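Local atomic coordinates of alpha-1,3-glucanase (Paenibacillus glycanilyticus, PDB entry 6K0P), a protein that probably hydrolyses the alpha-1,3-glycosidic linkages of alpha-1,3-glucan, as a member of glycoside hydrolase family 87. Residues 359-363 against 419-425. The protein carries 1 engineered substitution. Residues are numbered along the deposited sequence; the frame is centred on the assembly and turned at random.
Sequences LFSAT and SFGYNTL. With GLC (alpha-D-glucopyranose), chain B.
In the right-handed parallel beta-helix of this GH87 catalytic domain, the end of strand 357-360 and the residues that follow it, 361-363, pack against 419-425, part of the long connection between strands 409-416 and 432-435. Residues 359-363 stay extended. Segment 419-425 starts with a type I' beta turn, Ser419 to Tyr422, closed by Tyr422 N to Ser419 O at 3.0 Å; Phe420 (phi/psi 55/23) and Gly421 (85/-3) occupy its corners. Ser419 OG, also bonded to Asp471, accepts from Gly421 N at 3.1 Å in an ST turn. Beyond the turn the chain extends through Asn423 and Thr424, placing the CA atoms of Ala362 and Thr424 4.2 Å apart.

Apolar contact centres on Phe360 (chi1 t), whose ring reaches both turn aromatics, Phe420 and Tyr422 (both chi1 m). Phe360 CE2 lies 3.6 Å from Phe420 CD1, with centroids 6.0 Å apart and planes at 62°; Phe360 CZ lies 4.0 Å from Tyr422 CD2, with centroids at 5.9 Å and planes at 82°. Tyr392 joins this aromatic cluster from the neighbouring strand. Two members of the cluster also bind sugar: Tyr422 OH lies 3.4 Å from C6 of the glucose, while Phe420 touches another bound glucose, so the turn contributes to two separate glycan pockets.

Polar contacts lie farther along both segments. Two waters join them, one between Ser361 O (2.8 Å) and Thr424 OG1 (2.6 Å), the other 2.8 Å from both Ser361 OG and Thr424 OG1; Asn370 N and Gly426 N also bond these respective hydroxyls. The direct backbone link is Thr363 N to Asn423 O, 2.9 Å at 160°.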
ATOM      1  N   LEU A 359      -1.348  11.751   2.823  1.00 10.08           N
ATOM      2  CA  LEU A 359      -2.046  12.952   3.260  1.00 11.02           C
ATOM      3  C   LEU A 359      -1.368  14.121   2.571  1.00 11.37           C
ATOM      4  O   LEU A 359      -0.163  14.326   2.749  1.00 13.60           O
ATOM      5  CB  LEU A 359      -1.953  13.090   4.785  1.00 12.90           C
ATOM      6  CG  LEU A 359      -2.791  14.197   5.429  1.00 15.08           C
ATOM      7  CD1 LEU A 359      -4.292  14.008   5.191  1.00 15.83           C
ATOM      8  CD2 LEU A 359      -2.511  14.222   6.923  1.00 18.36           C
ATOM      9  N   PHE A 360      -2.106  14.841   1.733  1.00 12.04           N
ATOM     10  CA  PHE A 360      -1.542  15.986   1.017  1.00 11.73           C
ATOM     11  C   PHE A 360      -2.264  17.244   1.466  1.00 13.13           C
ATOM     12  O   PHE A 360      -3.426  17.463   1.112  1.00 13.56           O
ATOM     13  CB  PHE A 360      -1.615  15.838  -0.502  1.00 14.73           C
ATOM     14  CG  PHE A 360      -0.786  16.872  -1.238  1.00 13.86           C
ATOM     15  CD1 PHE A 360      -1.260  18.163  -1.424  1.00 22.68           C
ATOM     16  CD2 PHE A 360       0.484  16.559  -1.699  1.00 17.65           C
ATOM     17  CE1 PHE A 360      -0.486  19.113  -2.074  1.00 21.10           C
ATOM     18  CE2 PHE A 360       1.261  17.504  -2.350  1.00 18.59           C
ATOM     19  CZ  PHE A 360       0.778  18.776  -2.539  1.00 19.44           C
ATOM     20  N   SER A 361      -1.566  18.083   2.214  1.00 14.21           N
ATOM     21  CA  SER A 361      -2.159  19.294   2.759  1.00 15.06           C
ATOM     22  C   SER A 361      -1.997  20.443   1.777  1.00 16.52           C
ATOM     23  O   SER A 361      -0.896  20.696   1.275  1.00 18.56           O
ATOM     24  CB  SER A 361      -1.497  19.629   4.088  1.00 16.76           C
ATOM     25  OG  SER A 361      -2.136  20.708   4.739  1.00 18.57           O
ATOM     26  N   ALA A 362      -3.098  21.136   1.508  1.00 16.75           N
ATOM     27  CA  ALA A 362      -3.087  22.288   0.621  1.00 19.75           C
ATOM     28  C   ALA A 362      -4.283  23.152   0.982  1.00 26.66           C
ATOM     29  O   ALA A 362      -5.234  22.687   1.615  1.00 26.21           O
ATOM     30  CB  ALA A 362      -3.146  21.865  -0.851  1.00 21.55           C
ATOM     31  N   THR A 363      -4.219  24.418   0.587  1.00 23.64           N
ATOM     32  CA  THR A 363      -5.309  25.340   0.880  1.00 30.93           C
ATOM     33  C   THR A 363      -6.467  25.110  -0.082  1.00 34.63           C
ATOM     34  O   THR A 363      -6.267  25.020  -1.296  1.00 42.67           O
ATOM     35  CB  THR A 363      -4.850  26.800   0.777  1.00 39.17           C
ATOM     36  OG1 THR A 363      -4.744  27.162  -0.605  1.00 46.43           O
ATOM     37  CG2 THR A 363      -3.496  26.986   1.455  1.00 27.80           C
ATOM     38  N   SER A 419       5.848  21.617  -2.598  1.00 13.25           N
ATOM     39  CA  SER A 419       4.501  22.028  -2.992  1.00 15.92           C
ATOM     40  C   SER A 419       3.965  21.300  -4.216  1.00 17.63           C
ATOM     41  O   SER A 419       2.741  21.276  -4.410  1.00 16.10           O
ATOM     42  CB  SER A 419       4.476  23.538  -3.259  1.00 17.53           C
ATOM     43  OG  SER A 419       5.118  23.855  -4.485  1.00 16.48           O
ATOM     44  N   PHE A 420       4.832  20.718  -5.039  1.00 15.60           N
ATOM     45  CA  PHE A 420       4.447  20.124  -6.319  1.00 16.93           C
ATOM     46  C   PHE A 420       3.715  21.111  -7.228  1.00 20.32           C
ATOM     47  O   PHE A 420       2.966  20.704  -8.127  1.00 21.06           O
ATOM     48  CB  PHE A 420       3.648  18.825  -6.145  1.00 17.52           C
ATOM     49  CG  PHE A 420       4.415  17.732  -5.443  1.00 16.12           C
ATOM     50  CD1 PHE A 420       4.475  17.688  -4.059  1.00 15.45           C
ATOM     51  CD2 PHE A 420       5.074  16.755  -6.171  1.00 19.38           C
ATOM     52  CE1 PHE A 420       5.184  16.687  -3.414  1.00 17.92           C
ATOM     53  CE2 PHE A 420       5.779  15.753  -5.534  1.00 20.73           C
ATOM     54  CZ  PHE A 420       5.835  15.721  -4.151  1.00 18.48           C
ATOM     55  N   GLY A 421       3.914  22.409  -7.007  1.00 19.54           N
ATOM     56  CA  GLY A 421       3.240  23.428  -7.783  1.00 20.65           C
ATOM     57  C   GLY A 421       1.855  23.798  -7.301  1.00 23.65           C
ATOM     58  O   GLY A 421       1.239  24.704  -7.879  1.00 23.85           O
ATOM     59  N   TYR A 422       1.348  23.140  -6.266  1.00 20.51           N
ATOM     60  CA  TYR A 422       0.029  23.441  -5.737  1.00 19.07           C
ATOM     61  C   TYR A 422       0.111  24.535  -4.671  1.00 21.25           C
ATOM     62  O   TYR A 422       1.191  24.959  -4.257  1.00 21.93           O
ATOM     63  CB  TYR A 422      -0.630  22.171  -5.193  1.00 19.97           C
ATOM     64  CG  TYR A 422      -0.786  21.087  -6.244  1.00 20.50           C
ATOM     65  CD1 TYR A 422      -1.771  21.179  -7.224  1.00 21.92           C
ATOM     66  CD2 TYR A 422       0.043  19.975  -6.257  1.00 23.51           C
ATOM     67  CE1 TYR A 422      -1.917  20.193  -8.188  1.00 22.42           C
ATOM     68  CE2 TYR A 422      -0.099  18.983  -7.216  1.00 25.44           C
ATOM     69  CZ  TYR A 422      -1.078  19.099  -8.179  1.00 26.34           C
ATOM     70  OH  TYR A 422      -1.216  18.116  -9.133  1.00 24.11           O
ATOM     71  N   ASN A 423      -1.055  24.992  -4.221  1.00 21.29           N
ATOM     72  CA  ASN A 423      -1.142  26.088  -3.259  1.00 25.62           C
ATOM     73  C   ASN A 423      -1.140  25.492  -1.857  1.00 21.72           C
ATOM     74  O   ASN A 423      -2.165  24.999  -1.374  1.00 21.83           O
ATOM     75  CB  ASN A 423      -2.402  26.905  -3.516  1.00 25.73           C
ATOM     76  CG  ASN A 423      -2.501  28.124  -2.622  1.00 30.19           C
ATOM     77  OD1 ASN A 423      -1.579  28.443  -1.871  1.00 36.49           O
ATOM     78  ND2 ASN A 423      -3.628  28.823  -2.708  1.00 41.12           N
ATOM     79  N   THR A 424       0.010  25.546  -1.187  1.00 19.43           N
ATOM     80  CA  THR A 424       0.125  24.957   0.140  1.00 18.60           C
ATOM     81  C   THR A 424       1.104  25.752   0.990  1.00 19.23           C
ATOM     82  O   THR A 424       2.047  26.355   0.479  1.00 20.30           O
ATOM     83  CB  THR A 424       0.570  23.493   0.082  1.00 22.05           C
ATOM     84  OG1 THR A 424       0.947  23.069   1.397  1.00 21.48           O
ATOM     85  CG2 THR A 424       1.748  23.321  -0.862  1.00 20.63           C
ATOM     86  N   LEU A 425       0.865  25.734   2.299  1.00 19.76           N
ATOM     87  CA  LEU A 425       1.722  26.391   3.273  1.00 22.60           C
ATOM     88  C   LEU A 425       2.754  25.449   3.878  1.00 20.01           C
ATOM     89  O   LEU A 425       3.533  25.871   4.735  1.00 17.65           O
ATOM     90  CB  LEU A 425       0.867  26.994   4.392  1.00 22.41           C
ATOM     91  CG  LEU A 425      -0.334  27.809   3.901  1.00 30.74           C
ATOM     92  CD1 LEU A 425      -1.350  28.016   5.017  1.00 35.76           C
ATOM     93  CD2 LEU A 425       0.138  29.141   3.350  1.00 33.47           C
TER
HETATM   94  C1  GLC B   2      -6.023  14.245  -8.622  1.00 20.24           C
HETATM   95  C2  GLC B   2      -7.296  14.897  -9.150  1.00 23.59           C
HETATM   96  C3  GLC B   2      -6.922  16.182  -9.880  1.00 25.01           C
HETATM   97  C4  GLC B   2      -6.099  17.093  -8.971  1.00 25.44           C
HETATM   98  C5  GLC B   2      -4.897  16.318  -8.424  1.00 22.00           C
HETATM   99  C6  GLC B   2      -4.030  17.142  -7.471  1.00 22.03           C
HETATM  100  O2  GLC B   2      -7.937  14.005 -10.042  1.00 24.72           O
HETATM  101  O3  GLC B   2      -8.082  16.844 -10.341  1.00 24.86           O
HETATM  102  O4  GLC B   2      -5.662  18.218  -9.704  1.00 23.67           O
HETATM  103  O5  GLC B   2      -5.349  15.150  -7.759  1.00 20.43           O
HETATM  104  O6  GLC B   2      -4.802  17.627  -6.389  1.00 24.04           O
HETATM  105  O   HOH W   1       1.855  20.680   1.746  1.00 18.42           O
HETATM  106  O   HOH W   2      -0.244  22.608   3.931  1.00 19.39           O